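Local coordinates for protein gamma-glutamyltranspeptidase (Ggt) (Helicobacter pylori 26695, PDB 5BPK) that probably cleaves and transfers the gamma-glutamyl group of glutathione and related compounds, as an Ntn-hydrolase gamma-glutamyltranspeptidase, at residues K84-V89 / S106-Y111; E117-P122 / V164-V169. All blocks are in the same frame, centred on the assembly; numbering follows the deposited sequence.

Contact 1. Residues K84-V89 / S106-Y111; sequences KVFLVV and SNVIDY. With EDO (1,2-ethanediol), chain P; EDO (1,2-ethanediol), chain V.
Phe86 and Val108 meet from opposite directions, the ring's far end against a valine methyl: Phe86 CZ lies 3.7 Å from Val108 CG1, and Phe86 CE2 is almost as near. The methyl approaches the ring obliquely. Ile109 comes to the same ring differently, at its edge and near its plane, with Ile109 CG1 4.3 Å from Phe86 CE2. One residue along the strand, Leu87 reaches tip to tip toward Val108, and Leu87 CD1 stops 4.2 Å from Val108 CB. Val108 turns CG1 away from its own N (chi1 177°), which carries that methyl to the phenyl ring and keeps CB for the leucine.

Two consecutive strand residues can both face the helix because Phe86 and Leu87 form a classic beta bulge, both opposite Val79 on strand 77-81; the helical psi of Phe86 (-51°) marks the kink. This is one helical layer of the Ntn-hydrolase sandwich lying on its sheet, with the C-terminal part of helix 96-109 over strand 84-89. Gln168 of the next strand touches Phe86, Leu87 and Val108, Ile115 of helix 115-120 packs on Leu87 and Val108, and Tyr274 of the neighbouring Ggt chain brings its ring to Phe86.

Behind the apolar face, polar groups hold this part of the chain. Asp110 OD2 accepts from Ser106 OG at 2.6 Å through its anti lone pair, while Asp110 OD1 makes a salt bridge to Arg272 of the neighbouring chain. An ethanediol, probably from the crystallisation liquor, links Ser106 OG to Tyr111 OH, with Tyr111 OH 2.8 Å from its O2.

Contact 2. Residues E117-P122 / V164-V169; sequences EAVSAP and VNAIQV. With EDO (1,2-ethanediol), chain H.
This is a small, buried, wholly apolar helix-to-sheet contact, in which Val119 on the short helix 115-120 packs against Val164 and Ala166 where the chain runs into strand 166-171. No hydrogen bond crosses between the two segments. Val119 and Val164 cross obliquely, and both methyls of Val119 are engaged. Its CG2 comes 3.8 Å from Val164 CG1, while its CG1 lies over the base of the same residue, 4.1 Å from Val164 CB. Val119 CG2 also reaches Ala166, whose CB is 4.2 Å away. Val164 holds CG1 anti to its own backbone N (chi1 177°), and this is the methyl that Val119 CG2 meets. The backbones are close here, with the CA atoms of Val119 and Val164 6.6 Å apart.

Val164 and Ala166 both direct their side chains at the helix, with Asn165 between them pointing away, as is usual for extended chain. In the alpha-beta-beta-alpha sandwich of the Ntn hydrolases, Ala166 opens a strand of one sheet, Val164 lies just ahead of it, and the helix belongs to the layer covering that sheet. Asn165 turns to the other side, where its ND2 bonds His3 O of the same chain and Ser43 OG of the neighbouring Ggt chain.

Ala121 N still bonds Glu117 O at 3.0 Å, closing the final helical turn, but Ala121 itself leaves helical geometry (psi 135°). Arg185 gathers the carbonyls of this end, giving NH1 to Val119 O and NH2 to Ala121 O. Asp183 OD2 accepts from Val164 N.

Both contacts lie in the interior and press successive helices, 96-109 and 115-120, onto one antiparallel sheet: contact 1 on strand 84-89, contact 2 on the start of the neighbouring strand 166-171 and the residues leading into it. Their centres are about 9 Å apart. The strands pair through Val88 N to Ile167 O at 2.8 Å and Phe86 O to Val169 N at 2.9 Å, and Asn107 ND2 bonds Ala118 O between the helices. Contact 1 adds an aromatic ring to its aliphatic packing and has a partly exposed member in Ile109; contact 2 uses small aliphatic groups alone, all buried. Val164 in contact 2 is about 11 Å, side chain to ligand, from the bound inhibitor.

Contact 1. Residues K84-V89 / S106-Y111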
loop_
_atom_site.group_PDB
_atom_site.type_symbol
_atom_site.label_atom_id
_atom_site.label_comp_id
_atom_site.label_asym_id
_atom_site.label_seq_id
_atom_site.Cartn_x
_atom_site.Cartn_y
_atom_site.Cartn_z
ATOM N N LYS B 84 0.126 -3.585 23.595
ATOM C CA LYS B 84 -0.165 -4.911 23.031
ATOM C C LYS B 84 -0.947 -4.737 21.732
ATOM O O LYS B 84 -1.703 -3.794 21.583
ATOM C CB LYS B 84 -0.957 -5.775 24.007
ATOM C CG LYS B 84 -0.165 -6.182 25.255
ATOM C CD LYS B 84 -0.993 -7.057 26.190
ATOM N N VAL B 85 -0.755 -5.655 20.799
ATOM C CA VAL B 85 -1.414 -5.584 19.495
ATOM C C VAL B 85 -2.924 -5.585 19.680
ATOM O O VAL B 85 -3.480 -6.456 20.376
ATOM C CB VAL B 85 -0.980 -6.757 18.584
ATOM C CG1 VAL B 85 -1.760 -6.761 17.263
ATOM C CG2 VAL B 85 0.525 -6.684 18.318
ATOM N N PHE B 86 -3.568 -4.590 19.075
ATOM C CA PHE B 86 -5.025 -4.455 19.061
ATOM C C PHE B 86 -5.567 -4.571 17.629
ATOM O O PHE B 86 -6.505 -5.333 17.382
ATOM C CB PHE B 86 -5.432 -3.126 19.721
ATOM C CG PHE B 86 -6.915 -2.853 19.705
ATOM C CD1 PHE B 86 -7.797 -3.685 20.377
ATOM C CD2 PHE B 86 -7.428 -1.736 19.049
ATOM C CE1 PHE B 86 -9.166 -3.424 20.381
ATOM C CE2 PHE B 86 -8.791 -1.469 19.039
ATOM C CZ PHE B 86 -9.665 -2.318 19.709
ATOM N N LEU B 87 -4.996 -3.803 16.700
ATOM C CA LEU B 87 -5.354 -3.893 15.280
ATOM C C LEU B 87 -4.129 -3.975 14.381
ATOM O O LEU B 87 -3.110 -3.344 14.652
ATOM C CB LEU B 87 -6.181 -2.679 14.843
ATOM C CG LEU B 87 -7.527 -2.443 15.537
ATOM C CD1 LEU B 87 -8.084 -1.045 15.210
ATOM C CD2 LEU B 87 -8.536 -3.538 15.150
ATOM N N VAL B 88 -4.244 -4.760 13.311
ATOM C CA VAL B 88 -3.278 -4.788 12.218
ATOM C C VAL B 88 -4.079 -4.473 10.959
ATOM O O VAL B 88 -5.027 -5.184 10.620
ATOM C CB VAL B 88 -2.571 -6.155 12.106
ATOM C CG1 VAL B 88 -1.362 -6.067 11.146
ATOM C CG2 VAL B 88 -2.148 -6.648 13.489
ATOM N N VAL B 89 -3.735 -3.381 10.289
ATOM C CA VAL B 89 -4.584 -2.870 9.227
ATOM C C VAL B 89 -3.783 -2.167 8.128
ATOM O O VAL B 89 -2.708 -1.634 8.362
ATOM C CB VAL B 89 -5.668 -1.945 9.824
ATOM C CG1 VAL B 89 -5.037 -0.743 10.477
ATOM C CG2 VAL B 89 -6.715 -1.556 8.788
ATOM N N SER B 106 -11.227 4.123 13.005
ATOM C CA SER B 106 -12.275 4.890 13.671
ATOM C C SER B 106 -13.512 4.035 13.901
ATOM O O SER B 106 -14.138 4.120 14.953
ATOM C CB SER B 106 -12.638 6.120 12.831
ATOM O OG SER B 106 -13.768 6.811 13.341
ATOM N N ASN B 107 -13.881 3.224 12.908
ATOM C CA ASN B 107 -15.067 2.380 13.049
ATOM C C ASN B 107 -14.957 1.446 14.257
ATOM O O ASN B 107 -15.932 1.220 14.971
ATOM C CB ASN B 107 -15.325 1.582 11.776
ATOM C CG ASN B 107 -15.866 2.440 10.638
ATOM O OD1 ASN B 107 -16.365 3.553 10.858
ATOM N ND2 ASN B 107 -15.770 1.920 9.406
ATOM N N VAL B 108 -13.776 0.878 14.473
ATOM C CA VAL B 108 -13.549 0.104 15.683
ATOM C C VAL B 108 -13.533 0.974 16.955
ATOM O O VAL B 108 -14.266 0.707 17.908
ATOM C CB VAL B 108 -12.240 -0.705 15.606
ATOM C CG1 VAL B 108 -11.984 -1.448 16.942
ATOM C CG2 VAL B 108 -12.284 -1.676 14.429
ATOM N N ILE B 109 -12.658 1.979 16.991
ATOM C CA ILE B 109 -12.421 2.745 18.228
ATOM C C ILE B 109 -13.577 3.682 18.587
ATOM O O ILE B 109 -14.010 3.739 19.743
ATOM C CB ILE B 109 -11.106 3.546 18.156
ATOM C CG1 ILE B 109 -9.921 2.569 18.152
ATOM C CG2 ILE B 109 -10.987 4.506 19.326
ATOM C CD1 ILE B 109 -8.543 3.205 17.898
ATOM N N ASP B 110 -14.082 4.410 17.594
ATOM C CA ASP B 110 -15.160 5.360 17.831
ATOM C C ASP B 110 -16.529 4.708 17.927
ATOM O O ASP B 110 -17.331 5.090 18.785
ATOM C CB ASP B 110 -15.178 6.438 16.755
ATOM C CG ASP B 110 -13.983 7.339 16.840
ATOM O OD1 ASP B 110 -13.737 7.857 17.945
ATOM O OD2 ASP B 110 -13.295 7.520 15.816
ATOM N N TYR B 111 -16.792 3.731 17.064
ATOM C CA TYR B 111 -18.149 3.206 16.912
ATOM C C TYR B 111 -18.349 1.769 17.409
ATOM O O TYR B 111 -19.469 1.262 17.385
ATOM C CB TYR B 111 -18.599 3.372 15.461
ATOM C CG TYR B 111 -18.441 4.788 14.931
ATOM C CD1 TYR B 111 -18.848 5.886 15.685
ATOM C CD2 TYR B 111 -17.883 5.029 13.673
ATOM C CE1 TYR B 111 -18.698 7.172 15.211
ATOM C CE2 TYR B 111 -17.729 6.321 13.187
ATOM C CZ TYR B 111 -18.146 7.393 13.963
ATOM O OH TYR B 111 -17.996 8.678 13.504
HETATM C C1 EDO P . 1.837 -7.479 21.439
HETATM O O1 EDO P . 0.619 -8.162 21.812
HETATM C C2 EDO P . 3.028 -7.958 22.260
HETATM O O2 EDO P . 3.807 -6.858 22.772
HETATM C C1 EDO V . -15.031 9.174 11.153
HETATM O O1 EDO V . -15.004 7.739 11.110
HETATM C C2 EDO V . -16.159 9.754 10.306
HETATM O O2 EDO V . -17.404 9.464 10.935
#

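Contact 2. Residues E117-P122 / V164-V169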
loop_
_atom_site.group_PDB
_atom_site.type_symbol
_atom_site.label_atom_id
_atom_site.label_comp_id
_atom_site.label_asym_id
_atom_site.label_seq_id
_atom_site.Cartn_x
_atom_site.Cartn_y
_atom_site.Cartn_z
ATOM N N GLU B 117 -17.366 -5.668 10.404
ATOM C CA GLU B 117 -18.210 -4.488 10.250
ATOM C C GLU B 117 -17.373 -3.252 9.884
ATOM O O GLU B 117 -17.727 -2.481 8.968
ATOM C CB GLU B 117 -18.990 -4.229 11.531
ATOM C CG GLU B 117 -20.043 -5.294 11.840
ATOM C CD GLU B 117 -20.602 -5.190 13.259
ATOM O OE1 GLU B 117 -19.869 -4.793 14.196
ATOM O OE2 GLU B 117 -21.787 -5.512 13.436
ATOM N N ALA B 118 -16.261 -3.070 10.592
ATOM C CA ALA B 118 -15.390 -1.920 10.360
ATOM C C ALA B 118 -14.857 -1.889 8.927
ATOM O O ALA B 118 -14.705 -0.809 8.341
ATOM C CB ALA B 118 -14.235 -1.903 11.359
ATOM N N VAL B 119 -14.542 -3.066 8.380
ATOM C CA VAL B 119 -14.054 -3.177 6.998
ATOM C C VAL B 119 -15.169 -3.037 5.932
ATOM O O VAL B 119 -14.989 -2.340 4.926
ATOM C CB VAL B 119 -13.267 -4.489 6.790
ATOM C CG1 VAL B 119 -12.950 -4.736 5.307
ATOM C CG2 VAL B 119 -11.975 -4.479 7.630
ATOM N N SER B 120 -16.303 -3.699 6.143
ATOM C CA SER B 120 -17.394 -3.654 5.164
ATOM C C SER B 120 -18.077 -2.289 5.081
ATOM O O SER B 120 -18.605 -1.927 4.030
ATOM C CB SER B 120 -18.438 -4.719 5.481
ATOM O OG SER B 120 -17.914 -6.013 5.255
ATOM N N ALA B 121 -18.066 -1.542 6.183
ATOM C CA ALA B 121 -18.776 -0.255 6.263
ATOM C C ALA B 121 -18.419 0.656 5.087
ATOM O O ALA B 121 -17.235 0.770 4.726
ATOM C CB ALA B 121 -18.469 0.451 7.573
ATOM N N PRO B 122 -19.436 1.291 4.478
ATOM C CA PRO B 122 -19.155 2.211 3.381
ATOM C C PRO B 122 -18.168 3.314 3.762
ATOM O O PRO B 122 -18.147 3.752 4.910
ATOM C CB PRO B 122 -20.529 2.806 3.074
ATOM C CG PRO B 122 -21.460 1.653 3.341
ATOM C CD PRO B 122 -20.887 1.028 4.601
ATOM N N VAL B 164 -9.035 -3.858 2.316
ATOM C CA VAL B 164 -8.449 -3.993 3.631
ATOM C C VAL B 164 -8.427 -5.446 4.091
ATOM O O VAL B 164 -9.436 -6.140 4.046
ATOM C CB VAL B 164 -9.240 -3.165 4.659
ATOM C CG1 VAL B 164 -8.672 -3.368 6.086
ATOM C CG2 VAL B 164 -9.257 -1.683 4.268
ATOM N N ASN B 165 -7.250 -5.894 4.515
ATOM C CA ASN B 165 -7.099 -7.136 5.233
ATOM C C ASN B 165 -6.630 -6.748 6.622
ATOM O O ASN B 165 -5.571 -6.135 6.773
ATOM C CB ASN B 165 -6.122 -8.047 4.503
ATOM C CG ASN B 165 -6.650 -8.453 3.158
ATOM O OD1 ASN B 165 -7.727 -9.053 3.074
ATOM N ND2 ASN B 165 -5.931 -8.103 2.092
ATOM N N ALA B 166 -7.445 -7.060 7.622
ATOM C CA ALA B 166 -7.236 -6.553 8.963
ATOM C C ALA B 166 -7.445 -7.628 10.033
ATOM O O ALA B 166 -8.209 -8.583 9.842
ATOM C CB ALA B 166 -8.138 -5.355 9.213
ATOM N N ILE B 167 -6.743 -7.455 11.149
ATOM C CA ILE B 167 -6.823 -8.350 12.302
ATOM C C ILE B 167 -7.067 -7.529 13.553
ATOM O O ILE B 167 -6.474 -6.455 13.717
ATOM C CB ILE B 167 -5.523 -9.171 12.500
ATOM C CG1 ILE B 167 -5.239 -10.058 11.295
ATOM C CG2 ILE B 167 -5.599 -10.007 13.776
ATOM C CD1 ILE B 167 -3.802 -10.631 11.258
ATOM N N GLN B 168 -7.982 -8.011 14.397
ATOM C CA GLN B 168 -8.151 -7.493 15.738
ATOM C C GLN B 168 -7.771 -8.586 16.732
ATOM O O GLN B 168 -8.161 -9.752 16.578
ATOM C CB GLN B 168 -9.588 -7.014 15.971
ATOM C CG GLN B 168 -9.840 -6.412 17.344
ATOM C CD GLN B 168 -11.283 -6.011 17.561
ATOM O OE1 GLN B 168 -12.199 -6.796 17.319
ATOM N NE2 GLN B 168 -11.493 -4.798 18.042
ATOM N N VAL B 169 -7.026 -8.196 17.765
ATOM C CA VAL B 169 -6.572 -9.139 18.784
ATOM C C VAL B 169 -7.128 -8.697 20.136
ATOM O O VAL B 169 -6.987 -7.530 20.534
ATOM C CB VAL B 169 -5.041 -9.234 18.845
ATOM C CG1 VAL B 169 -4.610 -10.270 19.863
ATOM C CG2 VAL B 169 -4.474 -9.572 17.478
HETATM C C1 EDO H . -21.822 -8.238 3.798
HETATM O O1 EDO H . -21.744 -9.028 2.594
HETATM C C2 EDO H . -20.425 -7.761 4.223
HETATM O O2 EDO H . -19.831 -8.615 5.231
#